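Local coordinates for protein multicopper oxidase (Pseudomonas thermotolerans, PDB 6VOW) that probably oxidises phenolic, laccase-type substrates and passes the electrons through bound copper ions to dioxygen, reducing it to water, at residues A[150-154]-A[222-226]; A[241-247]-A[266-272]; A[373-379]-A[424-429]; A[396-402]-A[410-415]. All coordinates share one frame; numbering follows the deposited sequence.

Contact 1 of 4, residues A[150-154]-A[222-226]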
# COMPACT_ATOMS: atom_id res chain seq x y z
N VAL A 150 2.10 -8.64 -6.17
CA VAL A 150 2.03 -7.28 -5.73
C VAL A 150 2.70 -6.39 -6.74
O VAL A 150 3.75 -6.78 -7.34
CB VAL A 150 2.70 -7.02 -4.40
CG1 VAL A 150 2.06 -7.77 -3.29
CG2 VAL A 150 4.15 -7.26 -4.43
N GLY A 151 2.14 -5.22 -6.94
CA GLY A 151 2.79 -4.28 -7.89
C GLY A 151 2.53 -2.83 -7.56
O GLY A 151 1.54 -2.52 -6.90
N PRO A 152 3.37 -1.92 -8.05
CA PRO A 152 3.11 -0.48 -7.92
C PRO A 152 2.18 0.07 -9.02
O PRO A 152 2.30 -0.38 -10.19
CB PRO A 152 4.54 0.14 -8.06
CG PRO A 152 5.37 -0.86 -8.73
CD PRO A 152 4.54 -2.15 -8.86
N LEU A 153 1.27 0.98 -8.62
CA LEU A 153 0.44 1.84 -9.53
C LEU A 153 0.70 3.31 -9.29
O LEU A 153 0.50 3.81 -8.18
CB LEU A 153 -1.03 1.60 -9.31
CG LEU A 153 -2.06 2.44 -10.02
CD1 LEU A 153 -1.80 2.42 -11.49
CD2 LEU A 153 -3.46 1.95 -9.69
N VAL A 154 1.24 4.01 -10.28
CA VAL A 154 1.44 5.48 -10.22
C VAL A 154 0.35 6.18 -11.00
O VAL A 154 0.16 5.88 -12.17
CB VAL A 154 2.82 5.89 -10.80
CG1 VAL A 154 3.02 7.37 -10.72
CG2 VAL A 154 3.95 5.23 -10.02
N ARG A 222 9.57 7.21 -5.03
CA ARG A 222 8.22 6.70 -4.75
C ARG A 222 8.46 5.40 -4.01
O ARG A 222 9.05 4.49 -4.57
CB ARG A 222 7.49 6.41 -6.08
CG ARG A 222 7.30 7.64 -6.94
CD ARG A 222 6.71 7.24 -8.27
NE ARG A 222 6.41 8.39 -9.18
CZ ARG A 222 5.35 9.18 -9.09
NH1 ARG A 222 4.51 9.09 -8.14
NH2 ARG A 222 5.16 10.16 -9.99
N LEU A 223 8.03 5.32 -2.75
CA LEU A 223 8.37 4.17 -1.87
C LEU A 223 7.10 3.44 -1.61
O LEU A 223 6.14 4.02 -1.07
CB LEU A 223 8.92 4.68 -0.58
CG LEU A 223 10.39 5.08 -0.81
CD1 LEU A 223 10.81 6.22 0.11
CD2 LEU A 223 11.24 3.88 -0.52
N PHE A 224 7.08 2.20 -2.05
CA PHE A 224 5.93 1.33 -1.90
C PHE A 224 6.29 0.15 -0.99
O PHE A 224 7.27 -0.58 -1.24
CB PHE A 224 5.49 0.73 -3.24
CG PHE A 224 5.28 1.72 -4.34
CD1 PHE A 224 6.33 2.20 -5.07
CD2 PHE A 224 4.01 2.13 -4.67
CE1 PHE A 224 6.08 3.06 -6.14
CE2 PHE A 224 3.77 3.04 -5.67
CZ PHE A 224 4.81 3.46 -6.45
N ASN A 225 5.50 -0.04 0.04
CA ASN A 225 5.72 -1.21 0.88
C ASN A 225 4.77 -2.28 0.35
O ASN A 225 3.54 -2.24 0.60
CB ASN A 225 5.50 -0.88 2.36
CG ASN A 225 5.65 -2.14 3.25
OD1 ASN A 225 5.55 -3.28 2.77
ND2 ASN A 225 5.89 -1.91 4.55
N LEU A 226 5.33 -3.21 -0.41
CA LEU A 226 4.54 -4.21 -0.99
C LEU A 226 4.57 -5.46 -0.16
O LEU A 226 4.08 -6.47 -0.63
CB LEU A 226 4.90 -4.48 -2.46
CG LEU A 226 4.96 -3.25 -3.32
CD1 LEU A 226 5.18 -3.71 -4.74
CD2 LEU A 226 3.66 -2.44 -3.27

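Contact 2 of 4, residues A[241-247]-A[266-272]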
# COMPACT_ATOMS: atom_id res chain seq x y z
N ALA A 241 16.08 15.00 2.89
CA ALA A 241 14.94 14.28 2.34
C ALA A 241 13.66 14.86 2.90
O ALA A 241 13.58 15.21 4.08
CB ALA A 241 15.08 12.77 2.60
N ARG A 242 12.69 15.07 2.03
CA ARG A 242 11.42 15.68 2.41
C ARG A 242 10.27 14.83 1.98
O ARG A 242 10.22 14.35 0.92
CB ARG A 242 11.30 17.06 1.77
CG ARG A 242 12.24 18.03 2.41
CD ARG A 242 12.29 19.32 1.65
NE ARG A 242 12.66 20.39 2.55
CZ ARG A 242 11.85 21.38 2.99
NH1 ARG A 242 10.57 21.49 2.60
NH2 ARG A 242 12.34 22.30 3.84
N LEU A 243 9.33 14.65 2.87
CA LEU A 243 8.15 13.97 2.57
C LEU A 243 7.24 14.93 1.80
O LEU A 243 7.08 16.05 2.20
CB LEU A 243 7.53 13.51 3.86
CG LEU A 243 8.37 12.44 4.56
CD1 LEU A 243 7.78 12.16 5.93
CD2 LEU A 243 8.40 11.16 3.75
N TYR A 244 6.70 14.47 0.69
CA TYR A 244 5.74 15.26 -0.10
C TYR A 244 4.37 14.68 -0.18
O TYR A 244 3.38 15.40 -0.53
CB TYR A 244 6.22 15.43 -1.50
CG TYR A 244 7.10 16.63 -1.72
CD1 TYR A 244 8.29 16.76 -1.03
CD2 TYR A 244 6.71 17.66 -2.52
CE1 TYR A 244 9.12 17.87 -1.21
CE2 TYR A 244 7.49 18.77 -2.72
CZ TYR A 244 8.69 18.86 -2.09
OH TYR A 244 9.40 19.94 -2.32
N ALA A 245 4.28 13.38 0.05
CA ALA A 245 2.99 12.71 0.08
C ALA A 245 3.05 11.40 0.80
O ALA A 245 4.05 10.68 0.72
CB ALA A 245 2.52 12.42 -1.32
N LEU A 246 1.91 11.06 1.39
CA LEU A 246 1.74 9.78 2.16
C LEU A 246 0.50 9.04 1.71
O LEU A 246 -0.67 9.61 1.74
CB LEU A 246 1.65 10.06 3.63
CG LEU A 246 2.53 11.11 4.25
CD1 LEU A 246 2.07 11.39 5.72
CD2 LEU A 246 3.98 10.68 4.15
N ASP A 247 0.74 7.80 1.26
CA ASP A 247 -0.33 6.88 0.90
C ASP A 247 -1.17 7.55 -0.20
O ASP A 247 -2.38 7.60 -0.16
CB ASP A 247 -1.12 6.53 2.17
CG ASP A 247 -0.19 6.11 3.34
OD1 ASP A 247 0.65 5.25 3.15
OD2 ASP A 247 -0.24 6.70 4.43
N MET A 266 1.66 0.90 2.73
CA MET A 266 1.87 2.31 2.74
C MET A 266 2.87 2.74 1.72
O MET A 266 3.73 2.01 1.29
CB MET A 266 2.32 2.78 4.13
CG MET A 266 1.20 2.58 5.16
SD MET A 266 1.81 2.91 6.82
CE MET A 266 1.76 4.66 6.98
N ARG A 267 2.75 3.98 1.35
CA ARG A 267 3.65 4.55 0.36
C ARG A 267 3.99 5.95 0.76
O ARG A 267 3.25 6.61 1.49
CB ARG A 267 2.90 4.60 -0.98
CG ARG A 267 2.43 3.29 -1.54
CD ARG A 267 1.03 2.93 -1.10
NE ARG A 267 -0.05 3.85 -1.54
CZ ARG A 267 -1.19 3.99 -0.88
NH1 ARG A 267 -1.38 3.36 0.28
NH2 ARG A 267 -2.11 4.81 -1.31
N ILE A 268 5.07 6.44 0.22
CA ILE A 268 5.44 7.82 0.39
C ILE A 268 6.12 8.28 -0.88
O ILE A 268 6.74 7.50 -1.62
CB ILE A 268 6.46 8.06 1.57
CG1 ILE A 268 7.79 7.25 1.45
CG2 ILE A 268 5.81 7.73 2.88
CD1 ILE A 268 8.71 7.56 2.61
N ASP A 269 6.06 9.57 -1.07
CA ASP A 269 6.98 10.23 -2.02
C ASP A 269 7.95 10.93 -1.13
O ASP A 269 7.55 11.75 -0.29
CB ASP A 269 6.28 11.29 -2.81
CG ASP A 269 5.44 10.73 -3.93
OD1 ASP A 269 5.94 9.91 -4.71
OD2 ASP A 269 4.27 11.17 -4.04
N LEU A 270 9.20 10.63 -1.36
CA LEU A 270 10.27 11.05 -0.56
C LEU A 270 11.12 11.81 -1.55
O LEU A 270 11.69 11.18 -2.46
CB LEU A 270 10.97 9.82 0.07
CG LEU A 270 12.19 10.20 0.92
CD1 LEU A 270 11.89 11.33 1.88
CD2 LEU A 270 12.79 9.07 1.68
N ALA A 271 11.12 13.13 -1.48
CA ALA A 271 12.05 13.91 -2.34
C ALA A 271 13.38 14.06 -1.70
O ALA A 271 13.46 14.55 -0.53
CB ALA A 271 11.53 15.27 -2.62
N VAL A 272 14.42 13.71 -2.46
CA VAL A 272 15.75 13.63 -1.93
C VAL A 272 16.66 14.58 -2.75
O VAL A 272 16.68 14.51 -3.98
CB VAL A 272 16.28 12.18 -2.05
CG1 VAL A 272 17.76 12.06 -1.68
CG2 VAL A 272 15.50 11.29 -1.11
O HOH W 1 2.85 6.27 4.20

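Contact 3 of 4, residues A[373-379]-A[424-429]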
# COMPACT_ATOMS: atom_id res chain seq x y z
N GLY A 373 -22.71 10.12 1.54
CA GLY A 373 -22.55 11.56 1.75
C GLY A 373 -22.47 11.94 3.21
O GLY A 373 -22.26 13.07 3.53
N GLY A 374 -22.54 10.95 4.08
CA GLY A 374 -22.44 11.17 5.53
C GLY A 374 -21.00 11.39 5.95
O GLY A 374 -20.06 10.80 5.40
N HIS A 375 -20.85 12.20 6.98
CA HIS A 375 -19.55 12.55 7.55
C HIS A 375 -19.43 11.81 8.90
O HIS A 375 -20.32 11.90 9.75
CB HIS A 375 -19.45 14.06 7.68
CG HIS A 375 -19.36 14.80 6.36
ND1 HIS A 375 -20.35 14.77 5.41
CD2 HIS A 375 -18.39 15.61 5.86
CE1 HIS A 375 -20.00 15.49 4.36
NE2 HIS A 375 -18.81 16.02 4.62
N TYR A 376 -18.37 11.03 9.04
CA TYR A 376 -18.15 10.16 10.17
C TYR A 376 -16.76 10.34 10.68
O TYR A 376 -15.84 10.70 9.93
CB TYR A 376 -18.39 8.70 9.78
CG TYR A 376 -19.77 8.42 9.31
CD1 TYR A 376 -20.07 8.45 7.97
CD2 TYR A 376 -20.80 8.11 10.19
CE1 TYR A 376 -21.34 8.22 7.51
CE2 TYR A 376 -22.09 7.84 9.73
CZ TYR A 376 -22.34 7.93 8.38
OH TYR A 376 -23.55 7.70 7.86
N ILE A 377 -16.61 10.11 11.99
CA ILE A 377 -15.31 10.02 12.65
C ILE A 377 -15.26 8.57 13.06
O ILE A 377 -16.24 8.09 13.62
CB ILE A 377 -15.20 10.78 14.01
CG1 ILE A 377 -15.78 12.19 13.98
CG2 ILE A 377 -13.77 10.75 14.54
CD1 ILE A 377 -14.88 13.20 13.34
N PHE A 378 -14.13 7.92 12.79
CA PHE A 378 -13.78 6.59 13.26
C PHE A 378 -12.71 6.77 14.34
O PHE A 378 -11.63 7.32 14.07
CB PHE A 378 -13.20 5.74 12.13
CG PHE A 378 -14.22 5.23 11.16
CD1 PHE A 378 -15.48 5.82 10.97
CD2 PHE A 378 -13.90 4.14 10.40
CE1 PHE A 378 -16.38 5.30 10.04
CE2 PHE A 378 -14.78 3.63 9.48
CZ PHE A 378 -16.03 4.20 9.30
N GLU A 379 -13.06 6.36 15.56
CA GLU A 379 -12.10 6.19 16.62
C GLU A 379 -11.52 4.81 16.45
O GLU A 379 -12.24 3.81 16.49
CB GLU A 379 -12.73 6.30 18.00
CG GLU A 379 -11.65 6.48 19.09
CD GLU A 379 -12.19 6.44 20.52
OE1 GLU A 379 -12.60 5.33 20.97
OE2 GLU A 379 -12.17 7.51 21.21
N ARG A 424 -8.02 8.93 15.99
CA ARG A 424 -9.27 9.40 15.48
C ARG A 424 -9.03 9.79 14.03
O ARG A 424 -8.02 10.40 13.66
CB ARG A 424 -9.76 10.54 16.34
CG ARG A 424 -10.25 10.06 17.70
CD ARG A 424 -10.49 11.17 18.68
NE ARG A 424 -11.61 12.01 18.28
CZ ARG A 424 -11.51 13.24 17.76
NH1 ARG A 424 -10.33 13.82 17.53
NH2 ARG A 424 -12.63 13.91 17.47
N VAL A 425 -9.97 9.37 13.21
CA VAL A 425 -9.86 9.35 11.79
C VAL A 425 -11.25 9.76 11.26
O VAL A 425 -12.27 9.36 11.83
CB VAL A 425 -9.41 7.91 11.40
CG1 VAL A 425 -10.13 7.35 10.21
CG2 VAL A 425 -7.94 7.86 11.13
N ALA A 426 -11.29 10.55 10.19
CA ALA A 426 -12.54 11.07 9.66
C ALA A 426 -12.64 10.97 8.12
O ALA A 426 -11.67 11.14 7.40
CB ALA A 426 -12.67 12.51 10.11
N LEU A 427 -13.86 10.71 7.66
CA LEU A 427 -14.15 10.43 6.29
C LEU A 427 -15.48 10.96 5.91
O LEU A 427 -16.33 11.16 6.77
CB LEU A 427 -14.19 8.92 6.06
CG LEU A 427 -15.14 8.11 6.95
CD1 LEU A 427 -16.28 7.64 6.13
CD2 LEU A 427 -14.49 6.86 7.58
N VAL A 428 -15.65 11.17 4.60
CA VAL A 428 -16.95 11.28 3.96
C VAL A 428 -17.28 9.95 3.33
O VAL A 428 -16.45 9.38 2.67
CB VAL A 428 -16.96 12.41 2.90
CG1 VAL A 428 -18.38 12.56 2.25
CG2 VAL A 428 -16.42 13.72 3.57
N ALA A 429 -18.50 9.46 3.58
CA ALA A 429 -18.95 8.16 3.08
C ALA A 429 -19.45 8.41 1.67
O ALA A 429 -20.62 8.43 1.38
CB ALA A 429 -19.98 7.56 3.99

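Contact 4 of 4, residues A[396-402]-A[410-415]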
# COMPACT_ATOMS: atom_id res chain seq x y z
N VAL A 396 -11.10 7.41 1.38
CA VAL A 396 -9.91 8.00 1.93
C VAL A 396 -10.31 8.65 3.24
O VAL A 396 -11.30 9.36 3.28
CB VAL A 396 -9.37 9.01 0.94
CG1 VAL A 396 -8.67 10.12 1.63
CG2 VAL A 396 -8.42 8.30 -0.02
N PHE A 397 -9.55 8.43 4.30
CA PHE A 397 -9.88 9.12 5.53
C PHE A 397 -8.77 10.09 5.85
O PHE A 397 -7.65 9.97 5.33
CB PHE A 397 -10.16 8.15 6.69
CG PHE A 397 -9.09 7.15 6.91
CD1 PHE A 397 -7.96 7.48 7.65
CD2 PHE A 397 -9.20 5.87 6.40
CE1 PHE A 397 -6.94 6.51 7.82
CE2 PHE A 397 -8.24 4.92 6.58
CZ PHE A 397 -7.11 5.23 7.30
N LYS A 398 -9.11 11.06 6.66
CA LYS A 398 -8.19 12.06 7.16
C LYS A 398 -7.86 11.75 8.59
O LYS A 398 -8.75 11.60 9.42
CB LYS A 398 -8.87 13.45 7.12
CG LYS A 398 -7.94 14.60 7.42
CD LYS A 398 -8.57 15.93 7.17
CE LYS A 398 -7.49 16.94 6.84
NZ LYS A 398 -8.17 18.26 6.58
N VAL A 399 -6.60 11.67 8.90
CA VAL A 399 -6.13 11.32 10.24
C VAL A 399 -6.15 12.55 11.08
O VAL A 399 -5.53 13.58 10.74
CB VAL A 399 -4.68 10.83 10.17
CG1 VAL A 399 -4.19 10.38 11.54
CG2 VAL A 399 -4.60 9.69 9.20
N LEU A 400 -6.87 12.46 12.19
CA LEU A 400 -7.11 13.69 12.93
C LEU A 400 -6.06 13.81 14.03
O LEU A 400 -5.18 14.74 14.02
CB LEU A 400 -8.52 13.68 13.50
CG LEU A 400 -9.67 14.34 12.82
CD1 LEU A 400 -9.67 14.03 11.33
CD2 LEU A 400 -10.96 13.94 13.50
N SER A 401 -6.13 12.83 14.94
CA SER A 401 -5.38 12.84 16.20
C SER A 401 -5.00 11.42 16.62
O SER A 401 -5.54 10.42 16.09
CB SER A 401 -6.21 13.49 17.32
OG SER A 401 -7.50 12.90 17.43
N SER A 402 -4.06 11.35 17.56
CA SER A 402 -3.75 10.07 18.21
C SER A 402 -3.53 10.23 19.70
O SER A 402 -3.27 11.32 20.14
CB SER A 402 -2.55 9.43 17.58
OG SER A 402 -2.28 8.23 18.22
N TYR A 410 -3.79 14.45 7.92
CA TYR A 410 -3.51 14.12 6.54
C TYR A 410 -4.47 13.05 6.12
O TYR A 410 -5.12 12.42 6.98
CB TYR A 410 -2.06 13.63 6.40
CG TYR A 410 -1.75 12.35 7.18
CD1 TYR A 410 -1.72 12.32 8.58
CD2 TYR A 410 -1.49 11.16 6.49
CE1 TYR A 410 -1.45 11.13 9.26
CE2 TYR A 410 -1.18 10.00 7.13
CZ TYR A 410 -1.17 9.99 8.51
OH TYR A 410 -0.87 8.79 9.05
N PHE A 411 -4.58 12.91 4.81
CA PHE A 411 -5.46 11.94 4.14
C PHE A 411 -4.69 10.73 3.74
O PHE A 411 -3.59 10.82 3.27
CB PHE A 411 -6.03 12.50 2.83
CG PHE A 411 -7.19 13.47 3.03
CD1 PHE A 411 -8.48 13.00 3.31
CD2 PHE A 411 -6.99 14.84 2.86
CE1 PHE A 411 -9.52 13.85 3.52
CE2 PHE A 411 -8.05 15.74 3.03
CZ PHE A 411 -9.31 15.23 3.36
N THR A 412 -5.32 9.59 3.84
CA THR A 412 -4.69 8.32 3.62
C THR A 412 -5.77 7.28 3.61
O THR A 412 -6.86 7.55 4.07
CB THR A 412 -3.64 8.05 4.73
OG1 THR A 412 -3.09 6.77 4.55
CG2 THR A 412 -4.23 8.14 6.11
N ASP A 413 -5.47 6.09 3.05
CA ASP A 413 -6.31 4.89 3.07
C ASP A 413 -5.84 3.95 4.22
O ASP A 413 -6.49 2.92 4.56
CB ASP A 413 -6.25 4.18 1.71
CG ASP A 413 -4.81 3.88 1.23
OD1 ASP A 413 -4.13 3.08 1.92
OD2 ASP A 413 -4.32 4.43 0.18
N THR A 414 -4.72 4.32 4.85
CA THR A 414 -4.16 3.49 5.91
C THR A 414 -3.58 4.23 7.06
O THR A 414 -2.91 5.19 6.87
CB THR A 414 -3.17 2.54 5.27
OG1 THR A 414 -3.95 1.79 4.38
CG2 THR A 414 -2.58 1.50 6.26
N TYR A 415 -3.87 3.78 8.26
CA TYR A 415 -3.24 4.35 9.44
C TYR A 415 -2.52 3.24 10.20
O TYR A 415 -3.11 2.23 10.54
CB TYR A 415 -4.22 5.01 10.39
CG TYR A 415 -3.49 5.69 11.51
CD1 TYR A 415 -2.62 6.76 11.21
CD2 TYR A 415 -3.62 5.29 12.85
CE1 TYR A 415 -1.91 7.41 12.19
CE2 TYR A 415 -2.89 5.96 13.87
CZ TYR A 415 -2.04 7.03 13.53
OH TYR A 415 -1.27 7.77 14.46

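Contact 1 of 4, residues A[150-154]-A[222-226]
Arg222 and Val154 meet across this contact at a guanidinium group that is held by several groups. NH2 forms a salt bridge with Glu166, and NH1 is hydrogen-bonded to Asn132 OD1. Val154 CG1 sits over the centre of one guanidinium face, 3.4 Å from Arg222 CZ. The two side chains cross at about a right angle. The arginine chain runs extended from CG to NE (chi2 174°, chi3 177°), which carries the flat group out to the Val154 methyl. The polar partners hold the group while a methyl group of Val154 packs on one face.

No hydrogen bond joins the two segments, and the rest is hydrophobic. Pro152 CB stands over the centre of the Phe224 ring in a CH-pi contact, 3.7 Å from Phe224 CZ. Val154 CG2 reaches the edge of the same ring, 4.1 Å from CZ of Phe224. At the other end Val150 and Leu226 slide past each other in opposite directions. Val150 CG2 presses on Leu226 CB at 3.5 Å, which is tight. Leu226 O is buried here and has no hydrogen-bond partner in the model.

The strand axes are 8.3 Å apart at closest approach, so the strands belong to facing sheets and do not pair. Mainly side chains fill the interface between strands 151-156 and 218-225. Such sheet-on-sheet packing fits the boundary between the first and second cupredoxin domains of a laccase-like multicopper oxidase.

Contact 2 of 4, residues A[241-247]-A[266-272]
Backbone hydrogen bonds tie Arg242 to Ala271 in both directions, the shorter one from Arg242 N to Ala271 O at 2.7 Å. The strands run antiparallel. A beta bulge then sets Tyr244 and Ala245 against Asp269: Tyr244 N donates to Asp269 O, and Asp269 N donates to Ala245 O. Ala245 N, inside the bulge, is buried without a partner in the model.

Side-chain polar contacts gather at Asp247. Its OD1 accepts Arg267 N at 3.0 Å, on the anti side of the carboxylate. A water donates to the same OD1 at 2.6 Å and also to Arg267 O. Asp247 N closes the group by donating to Arg267 O at 2.8 Å. The Arg267 chain is bent (chi2 91°, chi3 63°), which folds one guanidinium face over Asp247 CA. OD1 of Asp247 and NH1 of Arg267 make only a long salt bridge, with the oxygen well out of the guanidinium plane. The firmer partners lie outside: Thr412 for Asp247 OD2, Asn132 O for Arg267 NE and Asp413 for Arg267 NH2.

Apolar packing fills the face of Ala241, Leu243, Leu246, Ile268 and Leu270. Leu243 CD2 touches Ile268 CD1 at 3.8 Å, and Leu270 CD1 reaches Ala241 CB at 3.6 Å. On the other face Ala271 CB approaches the Tyr244 ring obliquely.

Both strands are interior to a six-stranded mixed sheet. Strand 218-225 flanks 267-273, strand 249-255 flanks 240-246, and Tyr260 of strand 260-262 packs on the leucine face.

Contact 3 of 4, residues A[373-379]-A[424-429]
Gly373 N donates to Ala429 O at 2.7 Å, and Ala429 N returns a bond to Gly374 O of the same length. Both bonds are nearly straight. Further on, Tyr376 and Leu427 exchange two backbone bonds, the one from Leu427 N to Tyr376 O measuring 3.0 Å. Phe378 and Val425 form the next hydrogen-bonded pair of this antiparallel match.

Outside the backbone, the side chains sort onto two faces. On the face of Tyr376, Phe378 and Leu427, Leu427 CD2 stands over the centre of the Phe378 ring in a CH-pi contact, 3.5 Å from Phe378 CE1. With chi1 at 54°, Leu427 CG lies between its backbone N and carbonyl carbon, and this torsion helps bring CD2 over the Phe378 ring of the neighbouring strand. Ala429 CB comes to the edge of the Tyr376 ring, 3.8 Å from CE1 of that tyrosine.

On the other face His375 and Val428 lie side by side. Val428 CG2 sits over one face of the imidazole, 3.5 Å from His375 NE2. Ile377 CD1 touches Ala426 CB at 4.0 Å. Arg424 NH1 is hydrogen-bonded to Ser401 OG of strand 397-402.

In the sheet, strand 323-329 borders 375-382 and strand 397-402 borders 422-428. Leu370 of strand 368-370 covers the aromatic face, and Leu400 of strand 397-402 packs against Ile377 and Ala426.

Contact 4 of 4, residues A[396-402]-A[410-415]
The Phe397 ring lies directly against the peptide oxygen of Thr412, which stands over the centre of its face, 3.6 Å from Phe397 CG. That same oxygen accepts Phe397 N at 2.8 Å. Phe397 has chi1 of 52°, which turns the ring against the backbone of residues 412-414. Tyr415 N meets the ring at its edge, and Thr412 CG2 approaches CE1 of Phe397 at 3.6 Å.

Thr412 N completes the pair by donating to Phe397 O. Beyond it Val399 N bonds to Tyr410 O, while the return bond from Tyr410 N to Val399 O is weak. Val399 and Tyr410 point the same way, and Val399 CG2 rests over one face of the phenol, 3.5 Å from Tyr410 CZ. On the other side of the sheet, Lys398 CB packs over a face of the Phe411 ring, 3.7 Å from CE1 of Phe411. The extended lysine's NZ forms a salt bridge with Glu316. The Val396 and Phe411 side chains cross at about a right angle, with Val396 CG1 near Phe411 CD1.

Thr414 OG1 donates to Asp413 OD1 at 2.8 Å. Asp413 OD1 is also hydrogen-bonded to His96 NE2, while OD2 pairs with Arg267. Thr414 OG1 is hydrogen-bonded to His391 ND1. Both histidines line the copper-oxygen-copper pocket, and His391 also binds copper. The chain leaving this beta hairpin, probably in the third cupredoxin-like domain, thus supplies second-shell residues to what is probably the trinuclear copper site.

How the contacts relate
Contacts 1, 2 and 3 open in that order along the chain, and contact 4 is nested inside the loop closed by contact 3. Contacts 1 and 2, with centres about 12 Å apart, share the sheet in which strands 218-225 and 267-273 are neighbours. Contacts 3 and 4, with centres about 10 Å apart, share a second sheet through strands 422-428 and 397-402. A salt bridge from Arg267 to Asp413 and a probable hydrogen bond between Asp247 and Thr412 join contact 2 to contact 4. Contacts 1 and 3 do not touch. The chain of contacts 1-2-4-3 therefore links three probable cupredoxin domains, passing beside the copper cluster.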